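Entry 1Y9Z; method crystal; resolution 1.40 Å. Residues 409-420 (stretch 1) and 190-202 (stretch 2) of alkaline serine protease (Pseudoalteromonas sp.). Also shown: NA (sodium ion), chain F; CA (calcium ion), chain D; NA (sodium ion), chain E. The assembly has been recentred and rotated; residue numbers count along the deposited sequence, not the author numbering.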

# COMPACT_ATOMS: atom_id res chain seq x y z
N GLY A 409 -8.70 13.80 -18.44
CA GLY A 409 -8.59 14.98 -17.59
C GLY A 409 -8.68 14.66 -16.11
O GLY A 409 -8.87 13.51 -15.72
N ARG A 410 -8.54 15.68 -15.28
CA ARG A 410 -8.61 15.49 -13.84
C ARG A 410 -10.00 15.01 -13.43
O ARG A 410 -11.00 15.50 -13.93
CB ARG A 410 -8.30 16.81 -13.12
CG ARG A 410 -8.27 16.68 -11.61
CD ARG A 410 -7.96 18.01 -10.93
NE ARG A 410 -7.82 17.84 -9.49
CZ ARG A 410 -7.32 18.75 -8.66
NH1 ARG A 410 -7.23 18.50 -7.36
NH2 ARG A 410 -6.90 19.92 -9.13
N ASP A 411 -10.04 14.03 -12.54
CA ASP A 411 -11.32 13.53 -12.03
C ASP A 411 -11.21 13.32 -10.53
O ASP A 411 -10.10 13.28 -9.98
CB ASP A 411 -11.74 12.23 -12.74
CG ASP A 411 -10.67 11.16 -12.73
OD1 ASP A 411 -9.99 10.98 -13.77
OD2 ASP A 411 -10.50 10.51 -11.68
N ASN A 412 -12.35 13.21 -9.86
CA ASN A 412 -12.38 13.06 -8.40
C ASN A 412 -11.86 11.73 -7.89
O ASN A 412 -11.47 11.62 -6.72
CB ASN A 412 -13.80 13.28 -7.87
CG ASN A 412 -14.28 14.71 -8.03
OD1 ASN A 412 -15.35 15.06 -7.52
ND2 ASN A 412 -13.51 15.54 -8.72
N GLN A 413 -11.86 10.71 -8.74
CA GLN A 413 -11.38 9.40 -8.33
C GLN A 413 -9.86 9.26 -8.33
O GLN A 413 -9.28 8.74 -7.38
CB GLN A 413 -11.96 8.30 -9.23
CG GLN A 413 -13.41 7.96 -8.94
CD GLN A 413 -14.39 9.02 -9.40
OE1 GLN A 413 -15.46 9.18 -8.81
NE2 GLN A 413 -14.03 9.75 -10.45
N THR A 414 -9.22 9.75 -9.39
CA THR A 414 -7.77 9.62 -9.54
C THR A 414 -6.96 10.91 -9.66
O THR A 414 -5.74 10.86 -9.83
CB THR A 414 -7.46 8.74 -10.76
OG1 THR A 414 -7.95 9.37 -11.95
CG2 THR A 414 -8.12 7.37 -10.62
N GLY A 415 -7.63 12.06 -9.56
CA GLY A 415 -6.92 13.32 -9.68
C GLY A 415 -6.32 13.44 -11.07
O GLY A 415 -6.98 13.15 -12.07
N TYR A 416 -5.06 13.87 -11.15
CA TYR A 416 -4.40 14.01 -12.44
C TYR A 416 -3.90 12.66 -12.97
O TYR A 416 -3.47 12.56 -14.12
CB TYR A 416 -3.24 15.00 -12.34
CG TYR A 416 -3.70 16.43 -12.20
CD1 TYR A 416 -4.39 17.05 -13.24
CD2 TYR A 416 -3.48 17.14 -11.03
CE1 TYR A 416 -4.86 18.36 -13.11
CE2 TYR A 416 -3.94 18.45 -10.89
CZ TYR A 416 -4.63 19.05 -11.94
OH TYR A 416 -5.10 20.34 -11.79
N GLY A 417 -3.96 11.63 -12.13
CA GLY A 417 -3.53 10.32 -12.56
C GLY A 417 -2.43 9.69 -11.73
O GLY A 417 -2.17 10.11 -10.61
N MET A 418 -1.79 8.68 -12.30
CA MET A 418 -0.72 7.97 -11.63
C MET A 418 0.58 8.76 -11.62
O MET A 418 1.03 9.23 -12.67
CB MET A 418 -0.48 6.62 -12.31
CG MET A 418 0.49 5.72 -11.56
SD MET A 418 -0.20 5.17 -9.99
CE MET A 418 0.15 3.42 -10.06
N ILE A 419 1.18 8.91 -10.45
CA ILE A 419 2.43 9.65 -10.33
C ILE A 419 3.49 8.98 -11.21
O ILE A 419 3.53 7.75 -11.33
CB ILE A 419 2.90 9.70 -8.85
CG1 ILE A 419 4.10 10.64 -8.72
CG2 ILE A 419 3.22 8.29 -8.35
CD1 ILE A 419 4.41 11.04 -7.29
N ASN A 420 4.33 9.80 -11.84
CA ASN A 420 5.36 9.31 -12.75
C ASN A 420 6.69 9.99 -12.42
O ASN A 420 6.93 11.12 -12.82
CB ASN A 420 4.97 9.62 -14.19
CG ASN A 420 5.88 8.96 -15.21
OD1 ASN A 420 7.09 8.94 -15.05
ND2 ASN A 420 5.28 8.43 -16.27
NA NA F . -5.23 18.15 -2.96
CA CA D . -8.52 11.26 -15.54
NA NA E . -5.52 19.15 -0.83
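Stretch 2, residues 190-202: SQYTDQVEISGPG

How do the two backbones run past each other? Stretch 1 has no regular helix or strand, but a type II' beta turn from Thr414 to Gly417 folds it. Stretch 2 begins as loop and becomes a strand that ends at Pro201. The register changes direction along the contact: Asn412 lies by Thr193 and Gln413 by Tyr192 (CA to CA 4.7 Å in each pair), whereas within the turn Gly415 lies by Glu197 (CA to CA 4.1 Å) and just past it Met418 lies by Ser199 (CA to CA 4.7 Å), both chains now advancing together.

What ties the two backbones together here? Tyr416 N donates to Glu197 O at 2.9 Å, Ser199 N to Gly417 O at 2.8 Å, and Ile419 N to Ser199 O at 3.2 Å. The last two bracket Met418, which forms a single beta bridge with Ser199. Gly415 fits closely, its CA 3.4 Å from Val196 O; a CB there would clash with Glu197 C and Ile198 N, and its positive phi also favours glycine.

Which polar side chains join in? Ser199 points toward stretch 1, and its OG donates to Thr414 O at 2.8 Å, the same carbonyl that accepts Gly417 N at 3.0 Å within the turn. Arg410, extended with chi1 to chi3 all t, brings NH1 to 3.1 Å from Val196 O in a hydrogen bond; water 3 links NH1 (2.9 Å) to Glu197 OE1 (3.0 Å).

Where do the apolar side chains of stretch 2 rest? Val196 points toward stretch 1 and lies against backbone, its CG2 3.4 Å from Asn412 O and its CG1 3.9 Å from Thr414 C. Apolar side chains meet farther along, where Ile198 CD1 packs on Ile419 CB at 3.7 Å, and Met418, whose CB points away, still brings CE to 3.8 Å from Pro201 CG.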

# COMPACT_ATOMS: atom_id res chain seq x y z
N SER A 190 -11.30 4.15 -2.04
CA SER A 190 -10.65 5.45 -2.12
C SER A 190 -11.64 6.60 -2.25
O SER A 190 -12.37 6.70 -3.24
CB SER A 190 -9.66 5.46 -3.29
OG SER A 190 -8.82 6.60 -3.25
N GLN A 191 -11.67 7.48 -1.25
CA GLN A 191 -12.58 8.61 -1.27
C GLN A 191 -12.34 9.49 -2.49
O GLN A 191 -11.20 9.79 -2.86
CB GLN A 191 -12.44 9.42 0.02
CG GLN A 191 -13.14 8.75 1.20
CD GLN A 191 -12.77 9.34 2.55
OE1 GLN A 191 -12.90 10.55 2.77
NE2 GLN A 191 -12.31 8.50 3.46
N TYR A 192 -13.44 9.90 -3.14
CA TYR A 192 -13.36 10.73 -4.33
C TYR A 192 -13.86 12.14 -4.04
O TYR A 192 -15.00 12.33 -3.61
CB TYR A 192 -14.17 10.09 -5.47
CG TYR A 192 -15.62 9.82 -5.14
CD1 TYR A 192 -16.00 8.71 -4.37
CD2 TYR A 192 -16.62 10.68 -5.60
CE1 TYR A 192 -17.34 8.48 -4.06
CE2 TYR A 192 -17.95 10.45 -5.29
CZ TYR A 192 -18.31 9.36 -4.53
OH TYR A 192 -19.65 9.16 -4.24
N THR A 193 -13.00 13.13 -4.27
CA THR A 193 -13.35 14.52 -4.00
C THR A 193 -12.70 15.43 -5.04
O THR A 193 -11.86 14.98 -5.82
CB THR A 193 -12.82 14.99 -2.63
OG1 THR A 193 -11.41 15.21 -2.72
CG2 THR A 193 -13.09 13.94 -1.55
N ASP A 194 -13.09 16.70 -5.03
CA ASP A 194 -12.50 17.64 -5.97
C ASP A 194 -11.12 18.09 -5.49
O ASP A 194 -10.48 18.93 -6.12
CB ASP A 194 -13.42 18.84 -6.24
CG ASP A 194 -13.86 19.56 -4.98
OD1 ASP A 194 -13.39 19.23 -3.87
OD2 ASP A 194 -14.69 20.49 -5.10
N GLN A 195 -10.68 17.53 -4.36
CA GLN A 195 -9.36 17.83 -3.82
C GLN A 195 -8.37 16.74 -4.25
O GLN A 195 -7.17 17.00 -4.34
CB GLN A 195 -9.39 17.89 -2.29
CG GLN A 195 -9.83 19.23 -1.70
CD GLN A 195 -8.77 20.31 -1.80
OE1 GLN A 195 -7.58 20.06 -1.62
NE2 GLN A 195 -9.21 21.54 -2.08
N VAL A 196 -8.86 15.53 -4.51
CA VAL A 196 -7.99 14.43 -4.94
C VAL A 196 -7.14 14.98 -6.07
O VAL A 196 -7.65 15.45 -7.09
CB VAL A 196 -8.80 13.20 -5.40
CG1 VAL A 196 -7.87 12.18 -6.06
CG2 VAL A 196 -9.47 12.56 -4.19
N GLU A 197 -5.83 14.89 -5.89
CA GLU A 197 -4.87 15.47 -6.82
C GLU A 197 -4.02 14.51 -7.63
O GLU A 197 -3.70 14.78 -8.79
CB GLU A 197 -3.96 16.39 -6.00
CG GLU A 197 -3.24 17.48 -6.74
CD GLU A 197 -2.61 18.46 -5.78
OE1 GLU A 197 -3.29 18.84 -4.80
OE2 GLU A 197 -1.45 18.87 -6.00
N ILE A 198 -3.65 13.39 -7.04
CA ILE A 198 -2.80 12.43 -7.73
C ILE A 198 -3.04 11.05 -7.14
O ILE A 198 -3.54 10.92 -6.02
CB ILE A 198 -1.32 12.87 -7.58
CG1 ILE A 198 -0.45 12.18 -8.62
CG2 ILE A 198 -0.83 12.58 -6.17
CD1 ILE A 198 0.92 12.82 -8.76
N SER A 199 -2.68 10.01 -7.90
CA SER A 199 -2.87 8.64 -7.46
C SER A 199 -1.58 7.87 -7.26
O SER A 199 -0.54 8.20 -7.83
CB SER A 199 -3.73 7.87 -8.47
OG SER A 199 -5.01 8.45 -8.62
N GLY A 200 -1.67 6.84 -6.43
CA GLY A 200 -0.52 5.99 -6.17
C GLY A 200 -0.99 4.58 -5.89
O GLY A 200 -2.18 4.35 -5.67
N PRO A 201 -0.08 3.59 -5.92
CA PRO A 201 -0.42 2.19 -5.66
C PRO A 201 -1.04 2.07 -4.27
O PRO A 201 -0.41 2.46 -3.28
CB PRO A 201 0.93 1.49 -5.77
CG PRO A 201 1.66 2.33 -6.79
CD PRO A 201 1.33 3.73 -6.35
N GLY A 202 -2.25 1.52 -4.18
CA GLY A 202 -2.91 1.40 -2.89
C GLY A 202 -3.70 0.13 -2.60
O GLY A 202 -4.36 0.04 -1.56
O HOH W 1 -10.20 8.17 -4.89
O HOH W 2 -10.19 16.10 -8.19
O HOH W 3 -5.62 20.35 -5.87
O HOH W 4 -6.85 11.02 -13.81